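L-threonine 3-dehydrogenase (Clostridioides difficile, PDB 7OL1) probably catalyses the NAD-dependent oxidation of L-threonine at its 3-hydroxyl group. Local coordinates at residues A[212-215]-A[216-220]; A[326-329]-A[330-334]; A[239-242]-A[243-246]; A[294-297]-A[298-301]. All coordinates share one frame; numbering follows the deposited sequence.

Interaction 1 (A[212-215]-A[216-220]); sequences YYEA and LKNKR
A salt bridge joins Glu214, in the last turn of helix 207-217, to Arg220 beyond the helix end. OE1 of Glu214 lies 2.9 Å from NH2 of Arg220, at the edge of the guanidinium and near its plane. The carboxylate stands 84° to that plane, and a single oxygen does the bridging; the N-H is poorly aimed at it (116°), so the hydrogen-bond part of the salt bridge is weak. The same OE1 has a second, long ionic partner in Lys217, whose NZ is 3.9 Å away, while the CE carbon of Lys217 comes within 3.6 Å of OE2 of Glu214. A bend in the Glu214 chain at chi2 (-56°) swings the carboxylate alongside both basic chains, which run the same way as it does. The three residues thus form a salt-bridge network centred on one oxygen.

The backbone bonds here are all weak, in keeping with the helix ending at this point. Leu216 N is shared between Tyr212 O at 3.5 Å and Tyr213 O at 3.2 Å, and Lys217 N also turns to Tyr213 O. Beyond the helix, Arg220 N reaches back 3.4 Å to Glu214 O.

The Lys219 chain passes a carbonyl, its CD 3.6 Å from Ala215 O. Apolar contact comes from the Ala215 methyl, which packs on Phe283. The Tyr212 ring packs on helix 321-334, and its hydroxyl bonds to Thr325.

The arrangement is a helix C-terminal end passing through a two-residue turn into a strand: helix 207-217 gives way to strand 220-223, which pairs in parallel with strand 284-287 in a small sheet separate from the nine-stranded one.

Interaction 2 (A[326-329]-A[330-334]); sequences KDML and EKLSE
With CG of Asp327 turned opposite its own nitrogen (chi1 -157°) and Lys331 folded back at chi2 (67°), acid and base one helical turn apart are brought together. The two chains slant across each other, and NZ of Lys331 sits 3.4 Å from OD2 of Asp327 and 3.5 Å from its OD1, a nearly even straddle. At these distances the pair is a salt bridge, with a weak hydrogen-bond component. OD2 of Asp327 is also hydrogen-bonded to the hydroxyl of Tyr235, its stronger polar partner.

Glu330 is extended beyond CG and runs alongside Lys326, whose CG lies 3.9 Å from OE2 of Glu330. Beneath these polar groups the backbone closes the turn: Lys331 N bonds to Asp327 O at 3.0 Å and Leu332 N to Met328 O at 2.9 Å. On the buried side CE of Met328 meets CD1 of Leu332 at 4.2 Å, both facing helix 207-217.

OD1 of Asp327 and OE1 of Glu330 are 4.3 Å apart, like charges that Lys331 probably helps to offset. The chemistry therefore implies a charged outer face, loosely paired, on an amphipathic helix whose other face is apolar.

Interaction 3 (A[239-242]-A[243-246]); sequences ALQS and IVDL
Ile243 reaches back over the preceding turn of helix 236-248 to Ala239 and Leu240. Its CB lies 3.3 Å from Leu240 O, and its CG1, held beside the backbone nitrogen by chi1 of -64°, passes 3.6 Å from Ala239 O. At the end of that branch CD1 of Ile243 comes to 4.5 Å from CD2 of Leu240, a loose apolar touch. The amide of Ile243 bonds to Ala239 O, and its side chain packs against the sheet, on Phe190 and Phe134.

Those two aromatics belong to strands 184-194 and 132-138, which places the helix in the Rossmann-like part of the fold. Helix 236-248 follows strand 232-235 and lies on the large, mainly parallel sheet, while Leu240 and Val244 face a neighbouring helix, 33-46.

Gln241 meets Asp245 on the less buried side. Its CG is simply near the carboxylate of Asp245, and the amide and carboxylate planes are 29° apart. No hydrogen bond joins the two side chains: NE2 of Gln241 stays 3.8 Å from OD1 of Asp245, and OE1 of Gln241 is taken by the ammonium group of Lys41. The backbone supplies the link instead, for Asp245 N bonds to Gln241 O at 2.7 Å.

Ser242 completes the turn through its carbonyl oxygen, which receives Leu246 N at 2.8 Å. Its hydroxyl, set beside its own nitrogen, is hydrogen-bonded backwards to Asp238 O in the helix itself, so this buried polar group is satisfied locally while the side chain packs against Ile262 and Phe315.

Interaction 4 (A[294-297]-A[298-301]); sequences QSIA and DSWP
Trp300 lays one face of its indole against the carbonyl oxygen of Ile296, and the side chain can be followed outward from there. CB passes 3.6 Å from Ala297 O. With CG beside the backbone nitrogen (chi1 -71°), the ring is brought to Ile296 O, which sits above it toward the rim, 3.3 Å from CG of Trp300, 3.5 Å from CD2 and 3.6 Å from CD1. Farther out the neighbour becomes apolar. NE1, CE2 and CZ2 of Trp300 each lie 3.9 Å from CG2 of Ile296, the two side chains running side by side in the same direction. Ala297 CA approaches the ring obliquely near CE3. Ile139, Thr204 and Thr205 also touch the indole.

On another side of the helix, Gln294 NE2 donates to OD1 of Asp298 at 3.3 Å, reaching it from above the carboxylate plane (46° out). The amide is held from elsewhere too: OE1 of Gln294 accepts from Ala226 N, and NE2 also bonds to Thr229. Asp298 N closes the turn onto Gln294 O at 2.7 Å.

Trp300 is the first residue to leave helical angles, and its N makes a weak bond to Ala297 O. Lys148 bonds to Asp298 O and weakly to Trp300 O, which would probably suit the negative end of the helix dipole. The arrangement is that of a helix C-terminus, here the end of helix 291-299, with the first non-helical residue setting its indole face against a last-turn carbonyl.

Interactions 1 and 2 are neighbours in space although far apart in sequence: their centres are 12 Å apart, and helices 207-217 and 321-334 pack together through Tyr212 CB on Leu332 CD1 (3.5 Å) and Tyr212 CD2 on Met328 CE (3.8 Å). Interaction 3 stands apart, nearest the centre of the chain in the Rossmann-like part, with its centre 30 Å from that of interaction 1 and 23 Å from that of interaction 2. Interaction 4 lies across the chain's centre from interaction 3, their centres 26 Å apart and nearest atoms about 15 Å apart. The enzyme was crystallised as the apoenzyme, so no bound ligand relates these contacts to the active site.

Interaction 1 (A[212-215]-A[216-220])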
loop_
_atom_site.group_PDB
_atom_site.type_symbol
_atom_site.label_atom_id
_atom_site.label_comp_id
_atom_site.label_asym_id
_atom_site.label_seq_id
_atom_site.Cartn_x
_atom_site.Cartn_y
_atom_site.Cartn_z
ATOM N N TYR A 212 -19.851 25.392 15.053
ATOM C CA TYR A 212 -20.105 25.720 16.484
ATOM C C TYR A 212 -19.538 27.112 16.801
ATOM O O TYR A 212 -20.148 27.832 17.620
ATOM C CB TYR A 212 -19.512 24.659 17.415
ATOM C CG TYR A 212 -20.192 23.316 17.368
ATOM C CD1 TYR A 212 -21.414 23.114 17.973
ATOM C CD2 TYR A 212 -19.600 22.236 16.745
ATOM C CE1 TYR A 212 -22.044 21.880 17.950
ATOM C CE2 TYR A 212 -20.218 20.996 16.704
ATOM C CZ TYR A 212 -21.444 20.812 17.312
ATOM O OH TYR A 212 -22.048 19.591 17.282
ATOM N N TYR A 213 -18.403 27.467 16.184
ATOM C CA TYR A 213 -17.752 28.798 16.309
ATOM C C TYR A 213 -18.732 29.829 15.727
ATOM O O TYR A 213 -19.218 30.677 16.493
ATOM C CB TYR A 213 -16.343 28.811 15.686
ATOM C CG TYR A 213 -15.241 28.197 16.530
ATOM C CD1 TYR A 213 -15.292 26.863 16.893
ATOM C CD2 TYR A 213 -14.139 28.924 16.964
ATOM C CE1 TYR A 213 -14.297 26.268 17.650
ATOM C CE2 TYR A 213 -13.134 28.347 17.731
ATOM C CZ TYR A 213 -13.213 27.008 18.074
ATOM O OH TYR A 213 -12.264 26.362 18.809
ATOM N N GLU A 214 -19.105 29.698 14.451
ATOM C CA GLU A 214 -19.985 30.674 13.750
ATOM C C GLU A 214 -21.401 30.675 14.346
ATOM O O GLU A 214 -22.191 31.508 13.881
ATOM C CB GLU A 214 -20.071 30.398 12.245
ATOM C CG GLU A 214 -18.747 30.502 11.501
ATOM C CD GLU A 214 -18.011 31.822 11.640
ATOM O OE1 GLU A 214 -18.685 32.859 11.774
ATOM O OE2 GLU A 214 -16.766 31.804 11.613
ATOM N N ALA A 215 -21.724 29.808 15.316
ATOM C CA ALA A 215 -23.068 29.724 15.951
ATOM C C ALA A 215 -23.148 30.671 17.153
ATOM O O ALA A 215 -24.186 31.348 17.327
ATOM C CB ALA A 215 -23.386 28.306 16.369
ATOM N N LEU A 216 -22.091 30.690 17.963
ATOM C CA LEU A 216 -21.977 31.526 19.184
ATOM C C LEU A 216 -21.443 32.925 18.827
ATOM O O LEU A 216 -21.561 33.828 19.691
ATOM C CB LEU A 216 -21.044 30.809 20.167
ATOM C CG LEU A 216 -21.588 29.522 20.788
ATOM C CD1 LEU A 216 -20.572 28.910 21.739
ATOM C CD2 LEU A 216 -22.901 29.779 21.515
ATOM N N LYS A 217 -20.882 33.087 17.616
ATOM C CA LYS A 217 -20.108 34.279 17.162
ATOM C C LYS A 217 -21.061 35.177 16.358
ATOM O O LYS A 217 -21.319 36.296 16.828
ATOM C CB LYS A 217 -18.821 33.807 16.462
ATOM C CG LYS A 217 -18.088 34.786 15.545
ATOM C CD LYS A 217 -16.606 34.421 15.333
ATOM C CE LYS A 217 -16.112 34.512 13.898
ATOM N NZ LYS A 217 -16.543 35.760 13.223
ATOM N N ASN A 218 -21.587 34.710 15.220
ATOM C CA ASN A 218 -22.810 35.273 14.576
ATOM C C ASN A 218 -23.999 34.477 15.127
ATOM O O ASN A 218 -23.993 34.169 16.339
ATOM C CB ASN A 218 -22.755 35.234 13.043
ATOM C CG ASN A 218 -21.539 35.916 12.449
ATOM O OD1 ASN A 218 -20.470 35.959 13.060
ATOM N ND2 ASN A 218 -21.684 36.442 11.243
ATOM N N LYS A 219 -24.969 34.136 14.277
ATOM C CA LYS A 219 -25.998 33.100 14.564
ATOM C C LYS A 219 -26.203 32.281 13.284
ATOM O O LYS A 219 -27.251 31.622 13.156
ATOM C CB LYS A 219 -27.276 33.792 15.050
ATOM C CG LYS A 219 -27.961 33.149 16.247
ATOM C CD LYS A 219 -27.218 33.331 17.553
ATOM C CE LYS A 219 -27.234 34.758 18.063
ATOM N NZ LYS A 219 -26.633 34.856 19.417
ATOM N N ARG A 220 -25.196 32.305 12.404
ATOM C CA ARG A 220 -25.294 32.027 10.944
ATOM C C ARG A 220 -23.999 31.313 10.513
ATOM O O ARG A 220 -22.910 31.841 10.844
ATOM C CB ARG A 220 -25.610 33.366 10.249
ATOM C CG ARG A 220 -25.041 33.576 8.848
ATOM C CD ARG A 220 -23.892 34.585 8.773
ATOM N NE ARG A 220 -22.660 34.133 9.435
ATOM C CZ ARG A 220 -21.461 33.942 8.860
ATOM N NH1 ARG A 220 -21.263 34.173 7.571
ATOM N NH2 ARG A 220 -20.448 33.520 9.597
#

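Interaction 2 (A[326-329]-A[330-334])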
loop_
_atom_site.group_PDB
_atom_site.type_symbol
_atom_site.label_atom_id
_atom_site.label_comp_id
_atom_site.label_asym_id
_atom_site.label_seq_id
_atom_site.Cartn_x
_atom_site.Cartn_y
_atom_site.Cartn_z
ATOM N N LYS A 326 -24.252 19.881 22.770
ATOM C CA LYS A 326 -24.408 20.569 24.080
ATOM C C LYS A 326 -23.004 20.928 24.587
ATOM O O LYS A 326 -22.725 22.136 24.754
ATOM C CB LYS A 326 -25.200 19.718 25.081
ATOM C CG LYS A 326 -25.951 20.513 26.150
ATOM C CD LYS A 326 -26.458 19.694 27.337
ATOM C CE LYS A 326 -27.525 18.690 26.955
ATOM N NZ LYS A 326 -27.227 17.357 27.518
ATOM N N ASP A 327 -22.144 19.916 24.743
ATOM C CA ASP A 327 -20.771 20.039 25.307
ATOM C C ASP A 327 -19.914 21.010 24.488
ATOM O O ASP A 327 -19.057 21.663 25.098
ATOM C CB ASP A 327 -20.042 18.700 25.367
ATOM C CG ASP A 327 -18.929 18.693 26.395
ATOM O OD1 ASP A 327 -19.264 18.733 27.598
ATOM O OD2 ASP A 327 -17.740 18.655 25.983
ATOM N N MET A 328 -20.102 21.098 23.170
ATOM C CA MET A 328 -19.258 21.987 22.330
ATOM C C MET A 328 -19.595 23.446 22.646
ATOM O O MET A 328 -18.661 24.275 22.723
ATOM C CB MET A 328 -19.424 21.710 20.832
ATOM C CG MET A 328 -18.568 20.552 20.368
ATOM S SD MET A 328 -16.785 20.926 20.459
ATOM C CE MET A 328 -16.613 21.957 18.998
ATOM N N LEU A 329 -20.873 23.747 22.864
ATOM C CA LEU A 329 -21.341 25.145 23.044
ATOM C C LEU A 329 -21.016 25.612 24.471
ATOM O O LEU A 329 -20.705 26.795 24.627
ATOM C CB LEU A 329 -22.830 25.210 22.696
ATOM C CG LEU A 329 -23.163 24.883 21.236
ATOM C CD1 LEU A 329 -24.665 24.768 21.009
ATOM C CD2 LEU A 329 -22.567 25.921 20.297
ATOM N N GLU A 330 -20.998 24.704 25.452
ATOM C CA GLU A 330 -20.455 24.970 26.814
ATOM C C GLU A 330 -18.961 25.308 26.701
ATOM O O GLU A 330 -18.586 26.431 27.116
ATOM C CB GLU A 330 -20.628 23.771 27.752
ATOM C CG GLU A 330 -22.072 23.403 28.042
ATOM C CD GLU A 330 -22.246 22.175 28.925
ATOM O OE1 GLU A 330 -21.308 21.845 29.703
ATOM O OE2 GLU A 330 -23.320 21.546 28.827
ATOM N N LYS A 331 -18.161 24.378 26.153
ATOM C CA LYS A 331 -16.667 24.413 26.130
ATOM C C LYS A 331 -16.160 25.548 25.216
ATOM O O LYS A 331 -14.993 25.969 25.411
ATOM C CB LYS A 331 -16.070 23.065 25.692
ATOM C CG LYS A 331 -15.628 22.113 26.800
ATOM C CD LYS A 331 -16.756 21.567 27.628
ATOM C CE LYS A 331 -16.310 20.997 28.957
ATOM N NZ LYS A 331 -16.056 19.546 28.855
ATOM N N LEU A 332 -16.977 26.036 24.276
ATOM C CA LEU A 332 -16.607 27.192 23.411
ATOM C C LEU A 332 -17.017 28.530 24.053
ATOM O O LEU A 332 -16.613 29.578 23.510
ATOM C CB LEU A 332 -17.256 27.034 22.033
ATOM C CG LEU A 332 -16.588 26.048 21.078
ATOM C CD1 LEU A 332 -17.281 26.073 19.727
ATOM C CD2 LEU A 332 -15.107 26.347 20.898
ATOM N N SER A 333 -17.801 28.515 25.137
ATOM C CA SER A 333 -18.239 29.730 25.880
ATOM C C SER A 333 -17.277 30.003 27.041
ATOM O O SER A 333 -16.754 31.128 27.109
ATOM C CB SER A 333 -19.663 29.615 26.349
ATOM O OG SER A 333 -20.529 30.134 25.355
ATOM N N GLU A 334 -17.072 29.004 27.904
ATOM C CA GLU A 334 -15.952 28.910 28.886
ATOM C C GLU A 334 -14.642 29.448 28.270
ATOM O O GLU A 334 -13.901 30.156 28.987
ATOM C CB GLU A 334 -15.837 27.452 29.348
ATOM C CG GLU A 334 -14.491 27.054 29.947
ATOM C CD GLU A 334 -14.128 25.585 29.748
ATOM O OE1 GLU A 334 -13.831 25.207 28.592
ATOM O OE2 GLU A 334 -14.156 24.811 30.739
#

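Interaction 3 (A[239-242]-A[243-246])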
loop_
_atom_site.group_PDB
_atom_site.type_symbol
_atom_site.label_atom_id
_atom_site.label_comp_id
_atom_site.label_asym_id
_atom_site.label_seq_id
_atom_site.Cartn_x
_atom_site.Cartn_y
_atom_site.Cartn_z
ATOM N N ALA A 239 -12.520 9.378 20.528
ATOM C CA ALA A 239 -11.339 8.978 19.729
ATOM C C ALA A 239 -10.140 8.729 20.652
ATOM O O ALA A 239 -9.439 7.660 20.491
ATOM C CB ALA A 239 -11.037 10.031 18.693
ATOM N N LEU A 240 -9.887 9.653 21.584
ATOM C CA LEU A 240 -8.709 9.521 22.470
ATOM C C LEU A 240 -8.888 8.222 23.255
ATOM O O LEU A 240 -7.927 7.417 23.267
ATOM C CB LEU A 240 -8.538 10.754 23.362
ATOM C CG LEU A 240 -8.306 12.081 22.628
ATOM C CD1 LEU A 240 -8.137 13.232 23.609
ATOM C CD2 LEU A 240 -7.100 12.014 21.722
ATOM N N GLN A 241 -10.096 7.934 23.754
ATOM C CA GLN A 241 -10.316 6.667 24.516
ATOM C C GLN A 241 -10.085 5.422 23.643
ATOM O O GLN A 241 -9.440 4.477 24.192
ATOM C CB GLN A 241 -11.686 6.553 25.168
ATOM C CG GLN A 241 -11.644 5.576 26.337
ATOM C CD GLN A 241 -10.984 6.216 27.532
ATOM O OE1 GLN A 241 -11.380 7.301 27.948
ATOM N NE2 GLN A 241 -9.986 5.550 28.096
ATOM N N SER A 242 -10.562 5.410 22.380
ATOM C CA SER A 242 -10.279 4.368 21.339
ATOM C C SER A 242 -8.822 3.903 21.409
ATOM O O SER A 242 -8.599 2.662 21.552
ATOM C CB SER A 242 -10.532 4.868 19.944
ATOM O OG SER A 242 -11.643 5.744 19.936
ATOM N N ILE A 243 -7.909 4.885 21.306
ATOM C CA ILE A 243 -6.427 4.722 21.290
ATOM C C ILE A 243 -6.005 3.941 22.526
ATOM O O ILE A 243 -5.261 2.942 22.388
ATOM C CB ILE A 243 -5.697 6.073 21.226
ATOM C CG1 ILE A 243 -5.992 6.830 19.927
ATOM C CG2 ILE A 243 -4.214 5.840 21.408
ATOM C CD1 ILE A 243 -5.487 8.245 19.876
ATOM N N VAL A 244 -6.480 4.346 23.697
ATOM C CA VAL A 244 -6.082 3.662 24.963
ATOM C C VAL A 244 -6.722 2.270 25.030
ATOM O O VAL A 244 -5.965 1.259 25.253
ATOM C CB VAL A 244 -6.453 4.517 26.182
ATOM C CG1 VAL A 244 -5.917 3.897 27.461
ATOM C CG2 VAL A 244 -5.948 5.941 26.018
ATOM N N ASP A 245 -8.054 2.207 24.868
ATOM C CA ASP A 245 -8.824 0.929 24.948
ATOM C C ASP A 245 -8.111 -0.089 24.049
ATOM O O ASP A 245 -7.738 -1.171 24.579
ATOM C CB ASP A 245 -10.317 1.114 24.642
ATOM C CG ASP A 245 -11.096 1.959 25.658
ATOM O OD1 ASP A 245 -10.667 2.044 26.842
ATOM O OD2 ASP A 245 -12.131 2.550 25.258
ATOM N N LEU A 246 -7.790 0.302 22.804
ATOM C CA LEU A 246 -7.148 -0.614 21.816
ATOM C C LEU A 246 -5.689 -0.892 22.196
ATOM O O LEU A 246 -5.294 -2.086 22.103
ATOM C CB LEU A 246 -7.265 -0.104 20.372
ATOM C CG LEU A 246 -6.460 -0.924 19.352
ATOM C CD1 LEU A 246 -6.797 -2.403 19.432
ATOM C CD2 LEU A 246 -6.627 -0.415 17.925
#

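Interaction 4 (A[294-297]-A[298-301])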
loop_
_atom_site.group_PDB
_atom_site.type_symbol
_atom_site.label_atom_id
_atom_site.label_comp_id
_atom_site.label_asym_id
_atom_site.label_seq_id
_atom_site.Cartn_x
_atom_site.Cartn_y
_atom_site.Cartn_z
ATOM N N GLN A 294 -15.909 18.813 -1.319
ATOM C CA GLN A 294 -17.089 18.003 -1.719
ATOM C C GLN A 294 -16.605 16.741 -2.446
ATOM O O GLN A 294 -16.986 15.637 -2.019
ATOM C CB GLN A 294 -18.009 18.821 -2.626
ATOM C CG GLN A 294 -19.345 18.147 -2.884
ATOM C CD GLN A 294 -20.116 18.024 -1.595
ATOM O OE1 GLN A 294 -20.224 18.987 -0.831
ATOM N NE2 GLN A 294 -20.643 16.832 -1.336
ATOM N N SER A 295 -15.803 16.904 -3.503
ATOM C CA SER A 295 -15.110 15.806 -4.229
ATOM C C SER A 295 -14.615 14.765 -3.232
ATOM O O SER A 295 -15.018 13.609 -3.380
ATOM C CB SER A 295 -13.960 16.291 -5.080
ATOM O OG SER A 295 -14.251 16.109 -6.454
ATOM N N ILE A 296 -13.790 15.172 -2.258
ATOM C CA ILE A 296 -13.103 14.242 -1.306
ATOM C C ILE A 296 -14.155 13.630 -0.360
ATOM O O ILE A 296 -14.026 12.437 -0.040
ATOM C CB ILE A 296 -11.925 14.889 -0.527
ATOM C CG1 ILE A 296 -11.133 15.913 -1.344
ATOM C CG2 ILE A 296 -10.986 13.815 0.018
ATOM C CD1 ILE A 296 -9.803 16.300 -0.718
ATOM N N ALA A 297 -15.160 14.395 0.074
ATOM C CA ALA A 297 -16.254 13.897 0.944
ATOM C C ALA A 297 -17.051 12.840 0.174
ATOM O O ALA A 297 -17.492 11.841 0.796
ATOM C CB ALA A 297 -17.142 15.025 1.401
ATOM N N ASP A 298 -17.205 13.059 -1.136
ATOM C CA ASP A 298 -17.872 12.115 -2.065
ATOM C C ASP A 298 -16.955 10.892 -2.281
ATOM O O ASP A 298 -17.528 9.812 -2.425
ATOM C CB ASP A 298 -18.358 12.838 -3.334
ATOM C CG ASP A 298 -19.577 13.764 -3.175
ATOM O OD1 ASP A 298 -20.296 13.668 -2.122
ATOM O OD2 ASP A 298 -19.823 14.586 -4.125
ATOM N N SER A 299 -15.611 11.007 -2.264
ATOM C CA SER A 299 -14.658 9.845 -2.289
ATOM C C SER A 299 -15.063 8.843 -1.205
ATOM O O SER A 299 -14.960 7.606 -1.407
ATOM C CB SER A 299 -13.199 10.210 -2.015
ATOM O OG SER A 299 -12.676 11.141 -2.936
ATOM N N TRP A 300 -15.456 9.399 -0.063
ATOM C CA TRP A 300 -15.417 8.725 1.250
ATOM C C TRP A 300 -16.758 8.090 1.558
ATOM O O TRP A 300 -17.793 8.735 1.432
ATOM C CB TRP A 300 -15.087 9.724 2.357
ATOM C CG TRP A 300 -13.690 10.254 2.409
ATOM C CD1 TRP A 300 -12.551 9.786 1.814
ATOM C CD2 TRP A 300 -13.298 11.372 3.209
ATOM N NE1 TRP A 300 -11.480 10.568 2.163
ATOM C CE2 TRP A 300 -11.909 11.539 3.032
ATOM C CE3 TRP A 300 -14.005 12.246 4.039
ATOM C CZ2 TRP A 300 -11.212 12.564 3.662
ATOM C CZ3 TRP A 300 -13.316 13.260 4.653
ATOM C CH2 TRP A 300 -11.940 13.410 4.468
ATOM N N PRO A 301 -16.749 6.867 2.109
ATOM C CA PRO A 301 -17.934 6.309 2.744
ATOM C C PRO A 301 -18.780 7.304 3.561
ATOM O O PRO A 301 -18.271 8.318 4.061
ATOM C CB PRO A 301 -17.354 5.248 3.684
ATOM C CG PRO A 301 -16.041 4.826 3.052
ATOM C CD PRO A 301 -15.580 5.986 2.199
#